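Local coordinates for protein carboxylase (Deinococcus radiodurans, PDB 5H80) that probably carries out, through its biotin carboxylase domain, the ATP-dependent carboxylation of biotin in a single-chain, multi-domain bacterial carboxylase, at residues 33-39 with 103-109; 61-66 with 83-89; 243-249 with 343-349. All blocks are in the same frame, centred on the assembly; numbering follows the deposited sequence.

Contact 1: 33-39 with 103-109; sequences PRVLIAN and AATHVHP
Leu36 and Val107 sit side by side in neighbouring parallel strands, 34-37 and 106-108, of the five-stranded parallel sheet in the biotin carboxylase N-terminal domain, where order 3-2-1-4-5 makes this a Rossmann-like arrangement. The backbone ladder alternates in the parallel manner: Leu36 N donates to His106 O (2.8 Å), His108 N to Leu36 O, and Ala38 N to His108 O. At the start of the ladder Arg34 O takes a bond from Thr105 N (2.8 Å) and a weak one from His106 N.

Apolar contacts lie on both faces of the sheet. Leu36 CD2 meets Val107 CG2 at 4.1 Å and Ala38 CB touches Val107 CG1, on the face covered by helix 92-101; on the other, Val35 CG1, placed anti to its own N (chi1 -178°), rests against His108 CB, near helix 42-53. The end of the His108 side chain leads away, NE2 hydrogen-bonding to Gln340.

Polar side chains close both ends. Thr105 OG1 accepts from Arg34 N (2.8 Å) and lies in the plane of the His106 ring, at its edge, hydrogen-bonded to ND1 at 2.7 Å; this sets the ring's turn beside Pro33 CB. The Arg34 guanidinium has Ala103 at its edge and forms a salt bridge with Glu77. At the far end Asn39 ND2 meets Pro109 O at 2.9 Å, nearly in its amide plane, and also reaches Tyr111 O. With an alanine here the amide is gone, and the tie between the two loop ends is likely to slacken. A water donates to both Ala38 O and Pro109 O.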
loop_
_atom_site.group_PDB
_atom_site.type_symbol
_atom_site.label_atom_id
_atom_site.label_comp_id
_atom_site.label_asym_id
_atom_site.label_seq_id
_atom_site.Cartn_x
_atom_site.Cartn_y
_atom_site.Cartn_z
ATOM N N PRO A 33 7.656 -5.966 -25.603
ATOM C CA PRO A 33 6.255 -5.923 -25.995
ATOM C C PRO A 33 5.625 -4.564 -26.034
ATOM O O PRO A 33 5.994 -3.675 -25.291
ATOM C CB PRO A 33 5.558 -6.838 -24.950
ATOM C CG PRO A 33 6.599 -7.674 -24.319
ATOM C CD PRO A 33 7.935 -6.952 -24.546
ATOM N N ARG A 34 4.614 -4.381 -26.896
ATOM C CA ARG A 34 3.836 -3.216 -26.960
ATOM C C ARG A 34 2.444 -3.679 -26.803
ATOM O O ARG A 34 1.883 -4.374 -27.722
ATOM C CB ARG A 34 3.998 -2.493 -28.318
ATOM C CG ARG A 34 5.357 -1.890 -28.499
ATOM C CD ARG A 34 5.549 -1.383 -29.944
ATOM N NE ARG A 34 4.497 -0.421 -30.280
ATOM C CZ ARG A 34 4.506 0.838 -29.861
ATOM N NH1 ARG A 34 5.496 1.267 -29.079
ATOM N NH2 ARG A 34 3.547 1.676 -30.259
ATOM N N VAL A 35 1.875 -3.392 -25.633
ATOM C CA VAL A 35 0.652 -3.937 -25.185
ATOM C C VAL A 35 -0.550 -3.001 -25.458
ATOM O O VAL A 35 -0.689 -1.850 -24.953
ATOM C CB VAL A 35 0.656 -4.247 -23.650
ATOM C CG1 VAL A 35 -0.700 -4.893 -23.195
ATOM C CG2 VAL A 35 1.812 -5.116 -23.249
ATOM N N LEU A 36 -1.447 -3.467 -26.303
ATOM C CA LEU A 36 -2.659 -2.694 -26.534
ATOM C C LEU A 36 -3.623 -2.983 -25.478
ATOM O O LEU A 36 -3.976 -4.138 -25.325
ATOM C CB LEU A 36 -3.289 -3.005 -27.883
ATOM C CG LEU A 36 -4.674 -2.471 -28.255
ATOM C CD1 LEU A 36 -4.445 -1.020 -28.433
ATOM C CD2 LEU A 36 -5.206 -3.117 -29.568
ATOM N N ILE A 37 -4.101 -1.942 -24.785
ATOM C CA ILE A 37 -5.022 -2.070 -23.614
ATOM C C ILE A 37 -6.437 -1.850 -24.179
ATOM O O ILE A 37 -6.899 -0.687 -24.396
ATOM C CB ILE A 37 -4.633 -1.115 -22.476
ATOM C CG1 ILE A 37 -3.177 -1.431 -22.043
ATOM C CG2 ILE A 37 -5.576 -1.148 -21.277
ATOM C CD1 ILE A 37 -2.673 -0.504 -20.987
ATOM N N ALA A 38 -7.123 -2.934 -24.529
ATOM C CA ALA A 38 -8.475 -2.858 -25.095
ATOM C C ALA A 38 -9.596 -2.669 -24.023
ATOM O O ALA A 38 -10.426 -3.524 -23.826
ATOM C CB ALA A 38 -8.785 -4.070 -25.973
ATOM N N ASN A 39 -9.548 -1.541 -23.327
ATOM C CA ASN A 39 -10.355 -1.288 -22.181
ATOM C C ASN A 39 -10.160 0.200 -21.752
ATOM O O ASN A 39 -9.619 0.984 -22.543
ATOM C CB ASN A 39 -10.047 -2.252 -20.978
ATOM C CG ASN A 39 -11.302 -2.608 -20.197
ATOM O OD1 ASN A 39 -12.039 -1.744 -19.767
ATOM N ND2 ASN A 39 -11.611 -3.869 -20.052
ATOM N N ALA A 103 1.931 -1.130 -34.157
ATOM C CA ALA A 103 2.887 -2.183 -33.913
ATOM C C ALA A 103 2.764 -2.780 -32.477
ATOM O O ALA A 103 3.787 -3.133 -31.863
ATOM C CB ALA A 103 4.307 -1.679 -34.150
ATOM N N ALA A 104 1.540 -3.001 -32.049
ATOM C CA ALA A 104 1.321 -3.841 -30.845
ATOM C C ALA A 104 1.661 -5.335 -31.100
ATOM O O ALA A 104 1.664 -5.797 -32.267
ATOM C CB ALA A 104 -0.097 -3.617 -30.383
ATOM N N THR A 105 2.091 -6.030 -30.027
ATOM C CA THR A 105 2.465 -7.412 -29.988
ATOM C C THR A 105 1.524 -8.235 -29.163
ATOM O O THR A 105 1.480 -9.402 -29.257
ATOM C CB THR A 105 3.926 -7.456 -29.444
ATOM O OG1 THR A 105 3.949 -6.833 -28.129
ATOM C CG2 THR A 105 4.769 -6.623 -30.357
ATOM N N HIS A 106 0.815 -7.558 -28.235
ATOM C CA HIS A 106 -0.002 -8.174 -27.211
ATOM C C HIS A 106 -1.253 -7.342 -27.089
ATOM O O HIS A 106 -1.278 -6.126 -27.312
ATOM C CB HIS A 106 0.751 -8.216 -25.825
ATOM C CG HIS A 106 1.924 -9.115 -25.834
ATOM N ND1 HIS A 106 3.071 -8.767 -26.478
ATOM C CD2 HIS A 106 2.155 -10.333 -25.282
ATOM C CE1 HIS A 106 3.953 -9.740 -26.362
ATOM N NE2 HIS A 106 3.418 -10.704 -25.652
ATOM N N VAL A 107 -2.362 -7.982 -26.703
ATOM C CA VAL A 107 -3.638 -7.347 -26.439
ATOM C C VAL A 107 -4.112 -7.783 -25.033
ATOM O O VAL A 107 -4.438 -8.961 -24.795
ATOM C CB VAL A 107 -4.798 -7.665 -27.471
ATOM C CG1 VAL A 107 -6.064 -6.956 -27.100
ATOM C CG2 VAL A 107 -4.392 -7.112 -28.828
ATOM N N HIS A 108 -4.115 -6.804 -24.107
ATOM C CA HIS A 108 -4.777 -6.975 -22.783
ATOM C C HIS A 108 -6.255 -6.452 -22.812
ATOM O O HIS A 108 -6.590 -5.252 -22.887
ATOM C CB HIS A 108 -3.996 -6.331 -21.608
ATOM C CG HIS A 108 -4.263 -7.032 -20.284
ATOM N ND1 HIS A 108 -5.525 -7.376 -19.941
ATOM C CD2 HIS A 108 -3.488 -7.324 -19.209
ATOM C CE1 HIS A 108 -5.514 -7.996 -18.762
ATOM N NE2 HIS A 108 -4.290 -7.910 -18.274
ATOM N N PRO A 109 -7.197 -7.421 -22.760
ATOM C CA PRO A 109 -8.598 -7.037 -22.786
ATOM C C PRO A 109 -9.247 -6.559 -21.456
ATOM O O PRO A 109 -10.424 -6.140 -21.413
ATOM C CB PRO A 109 -9.221 -8.351 -23.224
ATOM C CG PRO A 109 -8.458 -9.343 -22.523
ATOM C CD PRO A 109 -7.049 -8.857 -22.510
HETATM O O HOH W 1 -11.725 -6.052 -23.753
#

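Contact 2: 61-66 with 83-89; sequences VYAPDD and GRGAAAY
Tyr89 reaches across to strand end 61-62 and the turn after it, and its hydroxyl carries the polar side of the contact. Ala63 N donates to Tyr89 OH at 3.0 Å in a nearly straight bond (163°), and the hydroxyl in turn donates to Asp66 OD2 at 2.6 Å, a bond of weak geometry. One oxygen thus ties together a backbone N-H and a carboxylate three residues further on. The Asp66 carboxylate stands almost perpendicular to the phenol ring, the planes 86° apart, and its other oxygen, OD1, forms a salt bridge with Arg40; that positive charge probably steadies the carboxylate as an anion. The turn is closed internally by Asp66 N bonding to Ala63 O, which brings the aspartate round to the phenol.

Val61 and Tyr62 end strand 57-62 of the parallel sheet in the N-terminal domain, and the chain then makes a short 3-10 turn, 64-66; 83-89 follows strand 77-80 and leads into the short, weakly bonded helix 86-89.

Apolar contacts and one edge contact line the ring. Val61 O lies at the ring edge, 3.5 Å from Tyr89 CE1, and also accepts from His71. Val61 CG2 touches Tyr89 CD1 as the two side chains run past each other in opposite directions. Tyr89 CE2 packs on Ala63 CB at 3.7 Å. This methyl also meets Ala88 CB and lies 3.3 Å from Arg84 O. Tyr89 holds CG anti to its carbonyl carbon (chi1 -59°), a setting that carries the ring toward Ala63. Within the turn, Asp65 OD1 is hydrogen-bonded to Tyr418 and OD2 to Ser415.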
loop_
_atom_site.group_PDB
_atom_site.type_symbol
_atom_site.label_atom_id
_atom_site.label_comp_id
_atom_site.label_asym_id
_atom_site.label_seq_id
_atom_site.Cartn_x
_atom_site.Cartn_y
_atom_site.Cartn_z
ATOM N N VAL A 61 -6.454 3.128 -25.747
ATOM C CA VAL A 61 -7.438 3.620 -26.693
ATOM C C VAL A 61 -8.473 4.401 -25.851
ATOM O O VAL A 61 -8.766 4.100 -24.639
ATOM C CB VAL A 61 -8.112 2.511 -27.558
ATOM C CG1 VAL A 61 -7.149 1.875 -28.582
ATOM C CG2 VAL A 61 -8.796 1.414 -26.695
ATOM N N TYR A 62 -9.090 5.391 -26.448
ATOM C CA TYR A 62 -10.115 6.160 -25.829
ATOM C C TYR A 62 -11.176 6.671 -26.794
ATOM O O TYR A 62 -10.877 6.935 -27.984
ATOM C CB TYR A 62 -9.581 7.378 -24.991
ATOM C CG TYR A 62 -8.793 8.366 -25.806
ATOM C CD1 TYR A 62 -9.365 9.571 -26.134
ATOM C CD2 TYR A 62 -7.478 8.099 -26.343
ATOM C CE1 TYR A 62 -8.740 10.461 -26.974
ATOM C CE2 TYR A 62 -6.793 9.068 -27.151
ATOM C CZ TYR A 62 -7.455 10.241 -27.421
ATOM O OH TYR A 62 -6.895 11.183 -28.225
ATOM N N ALA A 63 -12.377 6.731 -26.293
ATOM C CA ALA A 63 -13.493 7.413 -26.960
ATOM C C ALA A 63 -13.491 8.845 -26.497
ATOM O O ALA A 63 -13.065 9.142 -25.361
ATOM C CB ALA A 63 -14.788 6.740 -26.560
ATOM N N PRO A 64 -13.917 9.827 -27.359
ATOM C CA PRO A 64 -13.898 11.177 -26.855
ATOM C C PRO A 64 -14.583 11.572 -25.519
ATOM O O PRO A 64 -14.064 12.390 -24.732
ATOM C CB PRO A 64 -14.486 12.018 -28.068
ATOM C CG PRO A 64 -14.422 11.104 -29.256
ATOM C CD PRO A 64 -14.591 9.724 -28.683
ATOM N N ASP A 65 -15.691 10.970 -25.184
ATOM C CA ASP A 65 -16.384 11.186 -23.902
ATOM C C ASP A 65 -15.649 10.575 -22.702
ATOM O O ASP A 65 -16.069 10.769 -21.637
ATOM C CB ASP A 65 -17.768 10.653 -23.894
ATOM C CG ASP A 65 -17.843 9.142 -23.870
ATOM O OD1 ASP A 65 -16.860 8.411 -24.117
ATOM O OD2 ASP A 65 -19.014 8.671 -23.758
ATOM N N ASP A 66 -14.536 9.911 -22.978
ATOM C CA ASP A 66 -13.673 9.289 -21.993
ATOM C C ASP A 66 -12.360 9.994 -21.951
ATOM O O ASP A 66 -11.398 9.481 -21.376
ATOM C CB ASP A 66 -13.517 7.799 -22.346
ATOM C CG ASP A 66 -13.417 6.884 -21.110
ATOM O OD1 ASP A 66 -13.744 7.359 -19.984
ATOM O OD2 ASP A 66 -13.071 5.719 -21.342
ATOM N N GLY A 83 -15.189 5.255 -33.015
ATOM C CA GLY A 83 -16.490 4.898 -32.499
ATOM C C GLY A 83 -16.918 5.914 -31.456
ATOM O O GLY A 83 -16.223 6.898 -31.189
ATOM N N ARG A 84 -18.059 5.669 -30.837
ATOM C CA ARG A 84 -18.629 6.652 -29.913
ATOM C C ARG A 84 -18.606 6.205 -28.456
ATOM O O ARG A 84 -17.939 6.820 -27.619
ATOM C CB ARG A 84 -20.064 7.041 -30.332
ATOM C CG ARG A 84 -20.114 8.132 -31.421
ATOM C CD ARG A 84 -21.546 8.439 -31.839
ATOM N NE ARG A 84 -21.578 9.155 -33.120
ATOM C CZ ARG A 84 -22.551 9.084 -34.036
ATOM N NH1 ARG A 84 -22.431 9.796 -35.153
ATOM N NH2 ARG A 84 -23.637 8.322 -33.864
ATOM N N GLY A 85 -19.372 5.203 -28.112
ATOM C CA GLY A 85 -19.624 5.028 -26.661
ATOM C C GLY A 85 -18.811 3.902 -26.090
ATOM O O GLY A 85 -17.647 3.693 -26.482
ATOM N N ALA A 86 -19.448 3.167 -25.195
ATOM C CA ALA A 86 -19.041 1.801 -24.855
ATOM C C ALA A 86 -18.795 1.016 -26.134
ATOM O O ALA A 86 -17.708 0.495 -26.333
ATOM C CB ALA A 86 -20.094 1.102 -23.988
ATOM N N ALA A 87 -19.744 1.065 -27.074
ATOM C CA ALA A 87 -19.554 0.543 -28.458
ATOM C C ALA A 87 -18.148 0.687 -29.108
ATOM O O ALA A 87 -17.726 -0.171 -29.837
ATOM C CB ALA A 87 -20.557 1.209 -29.412
ATOM N N ALA A 88 -17.519 1.822 -28.913
ATOM C CA ALA A 88 -16.214 2.121 -29.502
ATOM C C ALA A 88 -15.170 1.131 -28.993
ATOM O O ALA A 88 -14.274 0.716 -29.773
ATOM C CB ALA A 88 -15.779 3.529 -29.119
ATOM N N TYR A 89 -15.257 0.816 -27.687
ATOM C CA TYR A 89 -14.328 -0.172 -27.026
ATOM C C TYR A 89 -14.655 -1.641 -27.324
ATOM O O TYR A 89 -13.783 -2.494 -27.197
ATOM C CB TYR A 89 -14.282 0.084 -25.505
ATOM C CG TYR A 89 -13.804 1.477 -25.059
ATOM C CD1 TYR A 89 -12.468 1.689 -24.761
ATOM C CD2 TYR A 89 -14.663 2.497 -24.837
ATOM C CE1 TYR A 89 -12.045 2.928 -24.420
ATOM C CE2 TYR A 89 -14.228 3.752 -24.428
ATOM C CZ TYR A 89 -12.884 3.897 -24.120
ATOM O OH TYR A 89 -12.393 5.099 -23.736
#

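Contact 3: 243-249 with 343-349; sequences AGDGQSV and LAAGETL
The Asp245 carboxylate is the flat group at the centre, and its two oxygens are used differently. OD2 crosses to the other segment and takes the hydrogen bond from Leu349 N at 3.0 Å (166°), on the anti side and 22° out of the carboxylate plane. OD1 stays within its own turn: Ser248 N meets it nearly head-on along the C-O bond, and Gln247 N comes from the anti side, somewhat out of plane, each at 2.8 Å from OD1. Three backbone N-H groups therefore grip the carboxylate and fix its rotation. The Leu349 side chain crosses that of Asp245 at about a right angle, its CG 3.7 Å from OD2.

The bonds to OD1 make an Asx turn and Asx motif in the hairpin joining strands 236-245 and 249-256 of the antiparallel sheet in the ATP-binding domain. Facing it is the link between helices 336-344 and 349-352: a Schellman motif at Gly346 ends the first, and Thr348 is the N-cap of the second, its OG1 hydrogen-bonded to Ala351 N. With CG between the backbone N and carbonyl carbon of Asp245 (chi1 65°), the carboxylate is placed where OD2 meets Leu349 N and OD1 its own turn.

The leucines pack beside it. Leu349 CD2 lies on Ala243 CB at 4.0 Å and CD1 on Ser248 CB, while Leu343 CD2 touches Asp245 CB at 3.7 Å and meets the backbone at Gly244 O, 3.6 Å away.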
loop_
_atom_site.group_PDB
_atom_site.type_symbol
_atom_site.label_atom_id
_atom_site.label_comp_id
_atom_site.label_asym_id
_atom_site.label_seq_id
_atom_site.Cartn_x
_atom_site.Cartn_y
_atom_site.Cartn_z
ATOM N N ALA A 243 -4.120 -19.366 -11.165
ATOM C CA ALA A 243 -3.143 -19.067 -12.166
ATOM C C ALA A 243 -2.599 -20.336 -12.740
ATOM O O ALA A 243 -2.293 -21.322 -12.011
ATOM C CB ALA A 243 -1.926 -18.218 -11.566
ATOM N N GLY A 244 -2.188 -20.243 -13.978
ATOM C CA GLY A 244 -1.520 -21.335 -14.723
ATOM C C GLY A 244 -0.574 -20.952 -15.804
ATOM O O GLY A 244 -0.612 -19.841 -16.360
ATOM N N ASP A 245 0.293 -21.874 -16.165
ATOM C CA ASP A 245 1.265 -21.590 -17.244
ATOM C C ASP A 245 1.059 -22.517 -18.440
ATOM O O ASP A 245 1.940 -22.704 -19.302
ATOM C CB ASP A 245 2.637 -21.602 -16.676
ATOM C CG ASP A 245 3.034 -22.956 -16.166
ATOM O OD1 ASP A 245 2.288 -24.031 -16.368
ATOM O OD2 ASP A 245 4.033 -22.968 -15.440
ATOM N N GLY A 246 -0.094 -23.185 -18.431
ATOM C CA GLY A 246 -0.329 -24.250 -19.436
ATOM C C GLY A 246 0.197 -25.648 -19.166
ATOM O O GLY A 246 -0.202 -26.558 -19.825
ATOM N N GLN A 247 1.097 -25.837 -18.186
ATOM C CA GLN A 247 1.589 -27.140 -17.755
ATOM C C GLN A 247 1.160 -27.460 -16.386
ATOM O O GLN A 247 0.931 -28.618 -16.090
ATOM C CB GLN A 247 3.108 -27.195 -17.834
ATOM C CG GLN A 247 3.720 -26.767 -19.170
ATOM C CD GLN A 247 5.235 -26.862 -19.164
ATOM O OE1 GLN A 247 5.772 -27.898 -19.512
ATOM N NE2 GLN A 247 5.929 -25.786 -18.731
ATOM N N SER A 248 1.100 -26.431 -15.525
ATOM C CA SER A 248 0.780 -26.466 -14.124
ATOM C C SER A 248 -0.202 -25.395 -13.757
ATOM O O SER A 248 -0.349 -24.428 -14.471
ATOM C CB SER A 248 2.031 -26.101 -13.322
ATOM O OG SER A 248 2.919 -27.174 -13.284
ATOM N N VAL A 249 -0.826 -25.596 -12.593
ATOM C CA VAL A 249 -1.763 -24.695 -12.077
ATOM C C VAL A 249 -1.398 -24.486 -10.567
ATOM O O VAL A 249 -0.853 -25.361 -9.827
ATOM C CB VAL A 249 -3.251 -25.200 -12.310
ATOM C CG1 VAL A 249 -3.586 -25.186 -13.791
ATOM C CG2 VAL A 249 -3.490 -26.535 -11.599
ATOM N N LEU A 343 2.799 -14.599 -17.839
ATOM C CA LEU A 343 2.199 -15.869 -18.188
ATOM C C LEU A 343 1.737 -15.851 -19.647
ATOM O O LEU A 343 2.130 -16.791 -20.394
ATOM C CB LEU A 343 1.088 -16.232 -17.264
ATOM C CG LEU A 343 1.625 -16.704 -15.882
ATOM C CD1 LEU A 343 0.444 -16.609 -14.924
ATOM C CD2 LEU A 343 2.400 -18.032 -15.729
ATOM N N ALA A 344 0.975 -14.826 -20.056
ATOM C CA ALA A 344 0.627 -14.654 -21.476
ATOM C C ALA A 344 1.790 -14.695 -22.471
ATOM O O ALA A 344 1.670 -15.357 -23.552
ATOM C CB ALA A 344 -0.205 -13.408 -21.699
ATOM N N ALA A 345 2.975 -14.187 -22.058
ATOM C CA ALA A 345 4.143 -14.087 -22.896
ATOM C C ALA A 345 5.017 -15.358 -22.842
ATOM O O ALA A 345 6.007 -15.414 -23.538
ATOM C CB ALA A 345 4.969 -12.904 -22.377
ATOM N N GLY A 346 4.609 -16.404 -22.101
ATOM C CA GLY A 346 5.201 -17.736 -22.183
ATOM C C GLY A 346 6.117 -18.090 -21.046
ATOM O O GLY A 346 6.683 -19.189 -21.067
ATOM N N GLU A 347 6.145 -17.319 -19.937
ATOM C CA GLU A 347 6.867 -17.807 -18.846
ATOM C C GLU A 347 6.104 -18.801 -17.940
ATOM O O GLU A 347 4.877 -18.755 -17.822
ATOM C CB GLU A 347 7.474 -16.681 -18.006
ATOM C CG GLU A 347 8.808 -16.162 -18.582
ATOM C CD GLU A 347 9.368 -14.877 -17.890
ATOM O OE1 GLU A 347 8.687 -13.866 -17.720
ATOM O OE2 GLU A 347 10.577 -14.964 -17.470
ATOM N N THR A 348 6.856 -19.575 -17.180
ATOM C CA THR A 348 6.316 -20.524 -16.143
ATOM C C THR A 348 5.800 -19.832 -14.847
ATOM O O THR A 348 6.194 -18.707 -14.508
ATOM C CB THR A 348 7.237 -21.663 -15.769
ATOM O OG1 THR A 348 8.385 -21.144 -15.034
ATOM C CG2 THR A 348 7.716 -22.448 -16.974
ATOM N N LEU A 349 4.988 -20.494 -14.082
ATOM C CA LEU A 349 4.552 -19.953 -12.757
ATOM C C LEU A 349 5.765 -19.654 -11.915
ATOM O O LEU A 349 5.813 -18.638 -11.282
ATOM C CB LEU A 349 3.786 -20.972 -11.944
ATOM C CG LEU A 349 2.426 -21.260 -12.578
ATOM C CD1 LEU A 349 1.782 -22.441 -11.887
ATOM C CD2 LEU A 349 1.538 -19.991 -12.475
#

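How the contacts relate
Contacts 1 and 2 belong to one sheet: strands 34-37 and 57-62 are neighbours in it, and contact 2 is nested inside the chain loop that contact 1 closes. Their centres lie 17 Å apart, yet they touch, Leu36 CD1 meeting Val61 CG1 at 4.0 Å and Asn39 O lying 3.6 Å from Tyr89 CE1. Contact 3 comes later in the chain, in the ATP-binding domain; its centre is 19 Å from that of contact 1, and His106 NE2 lies 4.2 Å from Ala345 CB, a packing touch between the two domains. Contacts 2 and 3 are separate, about 18 Å apart at their nearest atoms.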